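Local coordinates for protein acyl-homoserine-lactone synthase (Mesorhizobium sp. ORS 3359, PDB 6WNS) that probably transfers an acyl group from a coenzyme A thioester to make acyl-homoserine lactone signals for quorum sensing, at residues 180-183 with 184-187; 27-30 with 31-35; 78-81 with 82-85; 7-10 with 11-14. All blocks are in the same frame, centred on the assembly; numbering follows the deposited sequence.

Contact 1: 180-183 with 184-187; sequences DVTP and EAIE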
loop_
_atom_site.group_PDB
_atom_site.type_symbol
_atom_site.label_atom_id
_atom_site.label_comp_id
_atom_site.label_asym_id
_atom_site.label_seq_id
_atom_site.Cartn_x
_atom_site.Cartn_y
_atom_site.Cartn_z
ATOM N N ASP A 180 7.534 1.217 11.409
ATOM C CA ASP A 180 6.783 0.905 12.650
ATOM C C ASP A 180 5.340 1.493 12.477
ATOM O O ASP A 180 5.087 2.676 12.214
ATOM C CB ASP A 180 7.469 1.439 13.919
ATOM C CG ASP A 180 8.809 0.775 14.138
ATOM O OD1 ASP A 180 9.029 -0.313 13.522
ATOM O OD2 ASP A 180 9.606 1.327 14.979
ATOM N N VAL A 181 4.408 0.569 12.873
ATOM C CA VAL A 181 2.943 0.829 13.021
ATOM C C VAL A 181 2.717 1.236 14.481
ATOM O O VAL A 181 2.569 0.355 15.311
ATOM C CB VAL A 181 2.100 -0.399 12.614
ATOM C CG1 VAL A 181 0.613 -0.120 12.717
ATOM C CG2 VAL A 181 2.434 -0.906 11.215
ATOM N N THR A 182 2.768 2.536 14.770
ATOM C CA THR A 182 2.712 3.091 16.140
ATOM C C THR A 182 1.456 3.973 16.272
ATOM O O THR A 182 1.017 4.657 15.272
ATOM C CB THR A 182 4.065 3.732 16.496
ATOM O OG1 THR A 182 4.395 4.886 15.701
ATOM C CG2 THR A 182 5.191 2.727 16.365
ATOM N N PRO A 183 0.801 3.934 17.470
ATOM C CA PRO A 183 -0.333 4.812 17.790
ATOM C C PRO A 183 -0.113 6.362 17.446
ATOM O O PRO A 183 -1.104 7.141 17.263
ATOM C CB PRO A 183 -0.494 4.550 19.299
ATOM C CG PRO A 183 -0.197 3.080 19.421
ATOM C CD PRO A 183 1.003 2.900 18.511
ATOM N N GLU A 184 1.239 6.667 17.466
ATOM C CA GLU A 184 1.765 8.058 17.391
ATOM C C GLU A 184 1.756 8.422 15.913
ATOM O O GLU A 184 1.119 9.468 15.544
ATOM C CB GLU A 184 3.153 8.256 18.047
ATOM C CG GLU A 184 3.998 6.991 18.294
ATOM C CD GLU A 184 3.797 6.247 19.624
ATOM O OE1 GLU A 184 3.135 5.179 19.629
ATOM O OE2 GLU A 184 4.346 6.700 20.637
ATOM N N ALA A 185 2.381 7.556 15.105
ATOM C CA ALA A 185 2.434 7.680 13.632
ATOM C C ALA A 185 0.990 8.028 13.203
ATOM O O ALA A 185 0.723 9.174 12.547
ATOM C CB ALA A 185 3.013 6.407 13.046
ATOM N N ILE A 186 0.032 7.225 13.729
ATOM C CA ILE A 186 -1.405 7.393 13.377
ATOM C C ILE A 186 -1.867 8.816 13.713
ATOM O O ILE A 186 -2.471 9.477 12.835
ATOM C CB ILE A 186 -2.246 6.297 14.046
ATOM C CG1 ILE A 186 -1.981 4.943 13.370
ATOM C CG2 ILE A 186 -3.718 6.660 13.981
ATOM C CD1 ILE A 186 -1.900 3.773 14.345
ATOM N N GLU A 187 -1.598 9.276 14.935
ATOM C CA GLU A 187 -2.135 10.560 15.441
ATOM C C GLU A 187 -1.650 11.737 14.575
ATOM O O GLU A 187 -2.529 12.591 14.106
ATOM C CB GLU A 187 -1.717 10.771 16.901
ATOM C CG GLU A 187 -2.863 10.541 17.839
ATOM C CD GLU A 187 -4.117 11.185 17.297
ATOM O OE1 GLU A 187 -5.081 10.327 16.900
ATOM O OE2 GLU A 187 -4.095 12.539 17.216
#
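The side chains of P183 and E184 lie side by side, pointing the same way, E184 OE1 coming to 3.3 Å from P183 CD at the rim of the pyrrolidine ring. Although the same oxygen also comes close to P183 N, a proline nitrogen carries no hydrogen and no bond forms. E184 reaches this place by folding back: its CG nearly eclipses the backbone N (chi1 18°), and the chain bends again at the next torsion. Its CG also meets T182 OG1, the two side chains crossing at a slant.

The segment illustrates how the start of an alpha-helix is capped. T182 is the N-cap. Its OG1, held between the backbone N and the carbonyl carbon, accepts a weak bond from A185 N at 3.4 Å. The first full turn then begins with I186 N donating to T182 O (3.2 Å, 165° at the hydrogen), followed by a more bent bond from E187 N to P183 O. I186 CD1 folds against the same T182 carbonyl oxygen. P183 suits the first helical turn, where a missing N-H costs no helix bond, and the acidic E184 would probably interact favourably with the positive end of the helix dipole.

Only V181 and T182 separate strand 174-180 from helix 183-192. I186 packs on L130 and Q134 of helix 121-135, V181 rests on A133 of that helix, and A185 meets W158, while D180 OD1 bonds Q140 at the strand end.

Contact 2: 27-30 with 31-35; sequences YDIY and VKQRR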
loop_
_atom_site.group_PDB
_atom_site.type_symbol
_atom_site.label_atom_id
_atom_site.label_comp_id
_atom_site.label_asym_id
_atom_site.label_seq_id
_atom_site.Cartn_x
_atom_site.Cartn_y
_atom_site.Cartn_z
ATOM N N TYR A 27 -5.606 -1.402 -14.219
ATOM C CA TYR A 27 -5.338 -1.301 -15.671
ATOM C C TYR A 27 -5.172 0.175 -16.042
ATOM O O TYR A 27 -4.151 0.514 -16.649
ATOM C CB TYR A 27 -6.435 -1.965 -16.490
ATOM C CG TYR A 27 -6.440 -1.501 -17.897
ATOM C CD1 TYR A 27 -5.586 -2.103 -18.794
ATOM C CD2 TYR A 27 -7.225 -0.436 -18.333
ATOM C CE1 TYR A 27 -5.542 -1.720 -20.109
ATOM C CE2 TYR A 27 -7.200 -0.036 -19.663
ATOM C CZ TYR A 27 -6.332 -0.669 -20.542
ATOM O OH TYR A 27 -6.232 -0.363 -21.866
ATOM N N ASP A 28 -6.074 1.035 -15.587
ATOM C CA ASP A 28 -6.009 2.491 -15.931
ATOM C C ASP A 28 -4.693 3.091 -15.425
ATOM O O ASP A 28 -4.061 3.891 -16.154
ATOM C CB ASP A 28 -7.202 3.245 -15.381
ATOM C CG ASP A 28 -8.543 2.798 -15.940
ATOM O OD1 ASP A 28 -8.604 2.371 -17.085
ATOM O OD2 ASP A 28 -9.517 2.841 -15.188
ATOM N N ILE A 29 -4.246 2.713 -14.246
ATOM C CA ILE A 29 -3.110 3.347 -13.547
ATOM C C ILE A 29 -1.807 2.753 -14.040
ATOM O O ILE A 29 -0.871 3.525 -14.326
ATOM C CB ILE A 29 -3.230 3.140 -12.039
ATOM C CG1 ILE A 29 -4.332 3.994 -11.436
ATOM C CG2 ILE A 29 -1.889 3.360 -11.329
ATOM C CD1 ILE A 29 -4.597 3.609 -9.999
ATOM N N TYR A 30 -1.706 1.425 -14.048
ATOM C CA TYR A 30 -0.401 0.742 -14.181
ATOM C C TYR A 30 -0.149 0.382 -15.630
ATOM O O TYR A 30 1.060 0.385 -16.010
ATOM C CB TYR A 30 -0.294 -0.495 -13.270
ATOM C CG TYR A 30 -0.318 -0.121 -11.823
ATOM C CD1 TYR A 30 -1.494 -0.153 -11.098
ATOM C CD2 TYR A 30 0.824 0.366 -11.192
ATOM C CE1 TYR A 30 -1.521 0.227 -9.767
ATOM C CE2 TYR A 30 0.804 0.786 -9.864
ATOM C CZ TYR A 30 -0.382 0.737 -9.163
ATOM O OH TYR A 30 -0.403 1.127 -7.863
ATOM N N VAL A 31 -1.167 -0.118 -16.356
ATOM C CA VAL A 31 -0.918 -0.600 -17.743
ATOM C C VAL A 31 -0.976 0.622 -18.670
ATOM O O VAL A 31 -0.019 0.720 -19.505
ATOM C CB VAL A 31 -1.857 -1.743 -18.167
ATOM C CG1 VAL A 31 -1.805 -2.045 -19.653
ATOM C CG2 VAL A 31 -1.488 -3.000 -17.340
ATOM N N LYS A 32 -2.006 1.488 -18.516
ATOM C CA LYS A 32 -2.355 2.539 -19.507
ATOM C C LYS A 32 -1.281 3.625 -19.387
ATOM O O LYS A 32 -0.932 4.243 -20.403
ATOM C CB LYS A 32 -3.820 2.975 -19.320
ATOM C CG LYS A 32 -4.568 3.421 -20.559
ATOM C CD LYS A 32 -5.978 3.943 -20.291
ATOM C CE LYS A 32 -6.012 5.415 -19.916
ATOM N NZ LYS A 32 -6.828 5.641 -18.694
ATOM N N GLN A 33 -0.617 3.782 -18.260
ATOM C CA GLN A 33 0.520 4.751 -18.252
ATOM C C GLN A 33 1.899 4.059 -18.178
ATOM O O GLN A 33 2.917 4.771 -17.960
ATOM C CB GLN A 33 0.235 5.803 -17.197
ATOM C CG GLN A 33 0.603 5.380 -15.815
ATOM C CD GLN A 33 -0.238 6.188 -14.860
ATOM O OE1 GLN A 33 0.118 6.380 -13.701
ATOM N NE2 GLN A 33 -1.366 6.679 -15.353
ATOM N N ARG A 34 1.938 2.761 -18.506
ATOM C CA ARG A 34 3.136 1.954 -18.861
ATOM C C ARG A 34 4.184 2.096 -17.762
ATOM O O ARG A 34 5.361 2.395 -18.051
ATOM C CB ARG A 34 3.634 2.343 -20.252
ATOM C CG ARG A 34 2.662 1.919 -21.344
ATOM C CD ARG A 34 3.337 1.863 -22.681
ATOM N NE ARG A 34 3.977 3.128 -23.012
ATOM C CZ ARG A 34 3.430 4.116 -23.739
ATOM N NH1 ARG A 34 2.186 4.021 -24.188
ATOM N NH2 ARG A 34 4.134 5.205 -24.021
ATOM N N ARG A 35 3.769 1.825 -16.530
ATOM C CA ARG A 35 4.694 1.734 -15.375
ATOM C C ARG A 35 5.583 0.484 -15.511
ATOM O O ARG A 35 5.174 -0.501 -16.159
ATOM C CB ARG A 35 3.880 1.778 -14.079
ATOM C CG ARG A 35 3.043 3.051 -13.976
ATOM C CD ARG A 35 2.954 3.442 -12.518
ATOM N NE ARG A 35 2.028 4.544 -12.296
ATOM C CZ ARG A 35 1.530 4.862 -11.109
ATOM N NH1 ARG A 35 1.869 4.150 -10.052
ATOM N NH2 ARG A 35 0.686 5.872 -10.978
#
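Y27 and V31 touch through ring carbon and methyl, Y27 CE1 lying 3.8 Å from V31 CG1, one turn along helix 16-31. The ring swings over to V31 because its CG stands anti to the backbone N (chi1 161°). With an alanine here, V31 CG1 would probably be left without its aromatic neighbour and a gap would open beside it.

A second cluster surrounds the guanidinium of R35. I29 CG2 sits over one of its faces, 3.6 Å from R35 NH2, and the same methyl lies over the centre of one face of the Y30 ring. R35 NH1 approaches Y30 CE2 at 3.5 Å, with the guanidinium and ring planes 70° apart. At the guanidinium edge, Q33 OE1 accepts from both NE and NH2, a side-on grip on one oxygen, although the model places Q33 too near the I29 carbonyl for its exact position to be trusted.

The backbone that carries these side chains ends the helix in a Schellman motif. R34, with positive phi, is the C-prime residue; R35 N returns to Y30 O (3.1 Å) and R34 N to V31 O. One turn earlier the helix widens into a pi-type turn, where Y27 O takes K32 N at 3.0 Å, together with a weak bond from V31 N.

Further out, Y27 leans on N44, V31 and Y30 meet E46, and R105 of strand 100-108 makes a cation-pi contact with the Y30 ring.

Contact 3: 78-81 with 82-85; sequences EPHL and MSEV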
loop_
_atom_site.group_PDB
_atom_site.type_symbol
_atom_site.label_atom_id
_atom_site.label_comp_id
_atom_site.label_asym_id
_atom_site.label_seq_id
_atom_site.Cartn_x
_atom_site.Cartn_y
_atom_site.Cartn_z
ATOM N N GLU A 78 5.012 -14.860 3.050
ATOM C CA GLU A 78 4.691 -15.321 1.685
ATOM C C GLU A 78 5.651 -14.618 0.749
ATOM O O GLU A 78 6.097 -13.532 1.105
ATOM C CB GLU A 78 3.275 -14.858 1.288
ATOM C CG GLU A 78 2.177 -15.554 2.046
ATOM C CD GLU A 78 2.128 -17.048 1.797
ATOM O OE1 GLU A 78 2.358 -17.503 0.622
ATOM O OE2 GLU A 78 1.886 -17.758 2.782
ATOM N N PRO A 79 5.844 -15.138 -0.484
ATOM C CA PRO A 79 6.542 -14.408 -1.535
ATOM C C PRO A 79 5.911 -13.033 -1.741
ATOM O O PRO A 79 4.696 -12.905 -1.747
ATOM C CB PRO A 79 6.431 -15.304 -2.782
ATOM C CG PRO A 79 5.448 -16.411 -2.462
ATOM C CD PRO A 79 5.346 -16.436 -0.963
ATOM N N HIS A 80 6.761 -12.016 -1.837
ATOM C CA HIS A 80 6.318 -10.623 -1.978
ATOM C C HIS A 80 7.321 -9.866 -2.862
ATOM O O HIS A 80 8.267 -10.513 -3.369
ATOM C CB HIS A 80 6.048 -10.030 -0.610
ATOM C CG HIS A 80 7.251 -9.979 0.270
ATOM N ND1 HIS A 80 7.690 -11.110 0.957
ATOM C CD2 HIS A 80 8.055 -8.973 0.663
ATOM C CE1 HIS A 80 8.728 -10.777 1.719
ATOM N NE2 HIS A 80 8.966 -9.499 1.540
ATOM N N LEU A 81 7.005 -8.629 -3.230
ATOM C CA LEU A 81 7.799 -7.912 -4.259
ATOM C C LEU A 81 9.273 -7.835 -3.807
ATOM O O LEU A 81 10.180 -8.152 -4.596
ATOM C CB LEU A 81 7.269 -6.498 -4.473
ATOM C CG LEU A 81 7.996 -5.733 -5.578
ATOM C CD1 LEU A 81 7.677 -6.331 -6.930
ATOM C CD2 LEU A 81 7.593 -4.288 -5.579
ATOM N N MET A 82 9.473 -7.498 -2.562
ATOM C CA MET A 82 10.853 -7.285 -2.045
ATOM C C MET A 82 11.557 -8.619 -1.999
ATOM O O MET A 82 12.784 -8.617 -2.244
ATOM C CB MET A 82 10.897 -6.604 -0.675
ATOM C CG MET A 82 12.250 -5.929 -0.394
ATOM S SD MET A 82 12.476 -5.362 1.292
ATOM C CE MET A 82 11.141 -4.174 1.442
ATOM N N SER A 83 10.835 -9.714 -1.736
ATOM C CA SER A 83 11.478 -11.031 -1.641
ATOM C C SER A 83 11.744 -11.580 -3.034
ATOM O O SER A 83 12.793 -12.137 -3.198
ATOM C CB SER A 83 10.710 -11.998 -0.783
ATOM O OG SER A 83 9.679 -12.641 -1.485
ATOM N N GLU A 84 10.842 -11.416 -3.990
ATOM C CA GLU A 84 10.973 -12.107 -5.297
ATOM C C GLU A 84 11.680 -11.236 -6.339
ATOM O O GLU A 84 12.201 -11.806 -7.270
ATOM C CB GLU A 84 9.582 -12.469 -5.766
ATOM C CG GLU A 84 8.891 -13.413 -4.810
ATOM C CD GLU A 84 9.682 -14.626 -4.301
ATOM O OE1 GLU A 84 9.964 -15.530 -5.087
ATOM O OE2 GLU A 84 10.008 -14.633 -3.111
ATOM N N VAL A 85 11.583 -9.907 -6.243
ATOM C CA VAL A 85 12.070 -8.979 -7.292
ATOM C C VAL A 85 13.199 -8.109 -6.765
ATOM O O VAL A 85 14.236 -7.974 -7.445
ATOM C CB VAL A 85 10.910 -8.131 -7.872
ATOM C CG1 VAL A 85 11.382 -7.260 -9.027
ATOM C CG2 VAL A 85 9.797 -9.012 -8.283
#
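H80 and S83 carry this helix N-terminus, with H80 as N-cap of the short helix 81-84. One half of a capping box is present: H80 N donates to S83 OG at 3.0 Å, almost straight (172°), but the imidazole does not accept from S83 N in return.

Among the other polar contacts, E84 N closes the first turn on H80 O (2.8 Å), and V85 N follows on L81 O. The imidazole turns back instead, its ND1 giving a hydrogen bond to E78 O that lies in the ring plane. The backbone N-H groups of L81 and M82 are taken by the carboxylate of E102, on strand 100-108. H80 NE2 is buried without a partner.

Of the nonpolar contacts, S83 CB lies over one face of the H80 ring, a CH-pi contact 3.7 Å from the centroid. The L81 and V85 side chains cross at a slant, L81 CD1 3.7 Å from V85 CG2, and P79 CB rests against the E84 carboxylate. An alanine in place of H80 is likely to leave the E78 carbonyl without its imidazole donor and S83 CB without the ring beneath it.

S83 OG, having accepted from H80, donates in turn to the anti lone pair of E84 OE2 at 2.6 Å.

Contact 4: 7-10 with 11-14; sequences VTWE and NRKL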
loop_
_atom_site.group_PDB
_atom_site.type_symbol
_atom_site.label_atom_id
_atom_site.label_comp_id
_atom_site.label_asym_id
_atom_site.label_seq_id
_atom_site.Cartn_x
_atom_site.Cartn_y
_atom_site.Cartn_z
ATOM N N VAL A 7 -10.522 -5.433 2.401
ATOM C CA VAL A 7 -10.997 -6.579 1.569
ATOM C C VAL A 7 -9.982 -7.698 1.626
ATOM O O VAL A 7 -8.766 -7.468 1.361
ATOM C CB VAL A 7 -11.298 -6.161 0.129
ATOM C CG1 VAL A 7 -12.036 -7.257 -0.567
ATOM C CG2 VAL A 7 -12.149 -4.883 0.129
ATOM N N THR A 8 -10.479 -8.871 1.988
ATOM C CA THR A 8 -9.650 -10.070 2.185
ATOM C C THR A 8 -10.235 -11.225 1.400
ATOM O O THR A 8 -11.334 -11.123 0.861
ATOM C CB THR A 8 -9.594 -10.476 3.657
ATOM O OG1 THR A 8 -10.868 -11.000 4.071
ATOM C CG2 THR A 8 -9.157 -9.280 4.463
ATOM N N TRP A 9 -9.554 -12.358 1.433
ATOM C CA TRP A 9 -10.146 -13.581 0.882
ATOM C C TRP A 9 -11.502 -13.817 1.521
ATOM O O TRP A 9 -12.405 -14.240 0.823
ATOM C CB TRP A 9 -9.221 -14.775 1.146
ATOM C CG TRP A 9 -9.640 -16.002 0.411
ATOM C CD1 TRP A 9 -10.145 -17.170 0.903
ATOM C CD2 TRP A 9 -9.596 -16.154 -1.013
ATOM N NE1 TRP A 9 -10.388 -18.041 -0.125
ATOM C CE2 TRP A 9 -10.057 -17.455 -1.306
ATOM C CE3 TRP A 9 -9.253 -15.287 -2.053
ATOM C CZ2 TRP A 9 -10.134 -17.936 -2.614
ATOM C CZ3 TRP A 9 -9.275 -15.803 -3.329
ATOM C CH2 TRP A 9 -9.744 -17.077 -3.598
ATOM N N GLU A 10 -11.666 -13.590 2.830
ATOM C CA GLU A 10 -12.878 -14.024 3.531
ATOM C C GLU A 10 -14.081 -13.230 3.030
ATOM O O GLU A 10 -15.164 -13.791 3.021
ATOM C CB GLU A 10 -12.743 -13.841 5.044
ATOM C CG GLU A 10 -11.847 -14.846 5.706
ATOM C CD GLU A 10 -11.990 -14.812 7.222
ATOM O OE1 GLU A 10 -12.312 -15.846 7.824
ATOM O OE2 GLU A 10 -11.838 -13.718 7.797
ATOM N N ASN A 11 -13.949 -11.931 2.753
ATOM C CA ASN A 11 -15.131 -11.089 2.393
ATOM C C ASN A 11 -15.090 -10.712 0.894
ATOM O O ASN A 11 -15.816 -9.762 0.472
ATOM C CB ASN A 11 -15.263 -9.871 3.329
ATOM C CG ASN A 11 -14.115 -8.901 3.189
ATOM O OD1 ASN A 11 -13.139 -9.155 2.457
ATOM N ND2 ASN A 11 -14.235 -7.774 3.870
ATOM N N ARG A 12 -14.302 -11.412 0.083
ATOM C CA ARG A 12 -14.131 -11.052 -1.351
ATOM C C ARG A 12 -15.480 -11.113 -2.113
ATOM O O ARG A 12 -15.669 -10.342 -3.095
ATOM C CB ARG A 12 -13.058 -11.947 -2.000
ATOM C CG ARG A 12 -13.549 -13.337 -2.285
ATOM C CD ARG A 12 -12.436 -14.312 -2.716
ATOM N NE ARG A 12 -12.967 -15.565 -3.198
ATOM C CZ ARG A 12 -13.352 -16.544 -2.391
ATOM N NH1 ARG A 12 -13.275 -16.376 -1.068
ATOM N NH2 ARG A 12 -13.852 -17.676 -2.865
ATOM N N LYS A 13 -16.413 -11.958 -1.711
ATOM C CA LYS A 13 -17.690 -12.088 -2.455
ATOM C C LYS A 13 -18.612 -10.905 -2.144
ATOM O O LYS A 13 -19.175 -10.377 -3.087
ATOM C CB LYS A 13 -18.370 -13.403 -2.130
ATOM C CG LYS A 13 -17.620 -14.573 -2.755
ATOM C CD LYS A 13 -18.438 -15.799 -2.718
ATOM C CE LYS A 13 -17.857 -16.934 -3.526
ATOM N NZ LYS A 13 -18.992 -17.864 -3.733
ATOM N N LEU A 14 -18.711 -10.502 -0.895
ATOM C CA LEU A 14 -19.378 -9.239 -0.514
ATOM C C LEU A 14 -18.758 -8.096 -1.325
ATOM O O LEU A 14 -19.486 -7.202 -1.781
ATOM C CB LEU A 14 -19.160 -9.023 0.981
ATOM C CG LEU A 14 -19.808 -7.760 1.536
ATOM C CD1 LEU A 14 -21.307 -7.940 1.560
ATOM C CD2 LEU A 14 -19.316 -7.445 2.939
HETATM O O HOH W 1 -16.478 -14.042 0.380
#
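W9 and R12 run side by side and point the same way, so that the guanidinium lies flat on the indole: the planes are 6° apart and the centres 3.7 Å. It is a cation-pi stack, with R12 CZ over the six-membered ring of W9. The aliphatic part of the same side chain joins in, since R12 CD sits over that ring as a CH-pi contact, 3.4 Å from W9 CE3. R12 CG lies between the backbone N and the carbonyl carbon (chi1 76°), and the chain then extends to NE along the indole. The cation is tethered as well as stacked: R12 NH1 donates to W9 O at 3.0 Å, an oxygen lying in the guanidinium plane.

The pair brackets a type I beta turn from W9 to R12, part of the connection between edge strand 4-7 and helix 16-31. A weak bond from R12 N to W9 O closes it.

N11 is turned quite differently, crossing T8 at about a right angle. Its OD1 receives T8 N in a short, nearly straight bond (2.7 Å, 176°) and a weak one from T8 OG1, while ND2 reaches back to L6 O. The one amide thus ties the turn to the end of strand 4-7, at L6, and to T8 just after it. V7 CG1 touches OD1 as well, and V7 packs on Y57 and L59 of the adjoining strand. Further along the chain, a water accepts from K13 N and donates to E10 O, each at 3.0 Å.

Overall arrangement
All four contacts lie at or close to the end of a helix, contact 4 in the loop that leads to one, and none touches another. Contacts 4 and 2 flank helix 16-31, one on the approach from edge strand 4-7 and one at its C-terminal end, with centres about 25 Å apart. Contacts 2 and 3 come nearest, about 9 Å between closest atoms, and both meet strand 100-108, contact 2 through R105 and contact 3 through E102. Contact 1 begins helix 183-192 on the opposite side of the chain's centre from contact 2, about 32 Å between centres. It and contact 3 are both N-caps, built differently. The central mixed sheet joins these sites, consistent with membership of the acetyltransferase clan.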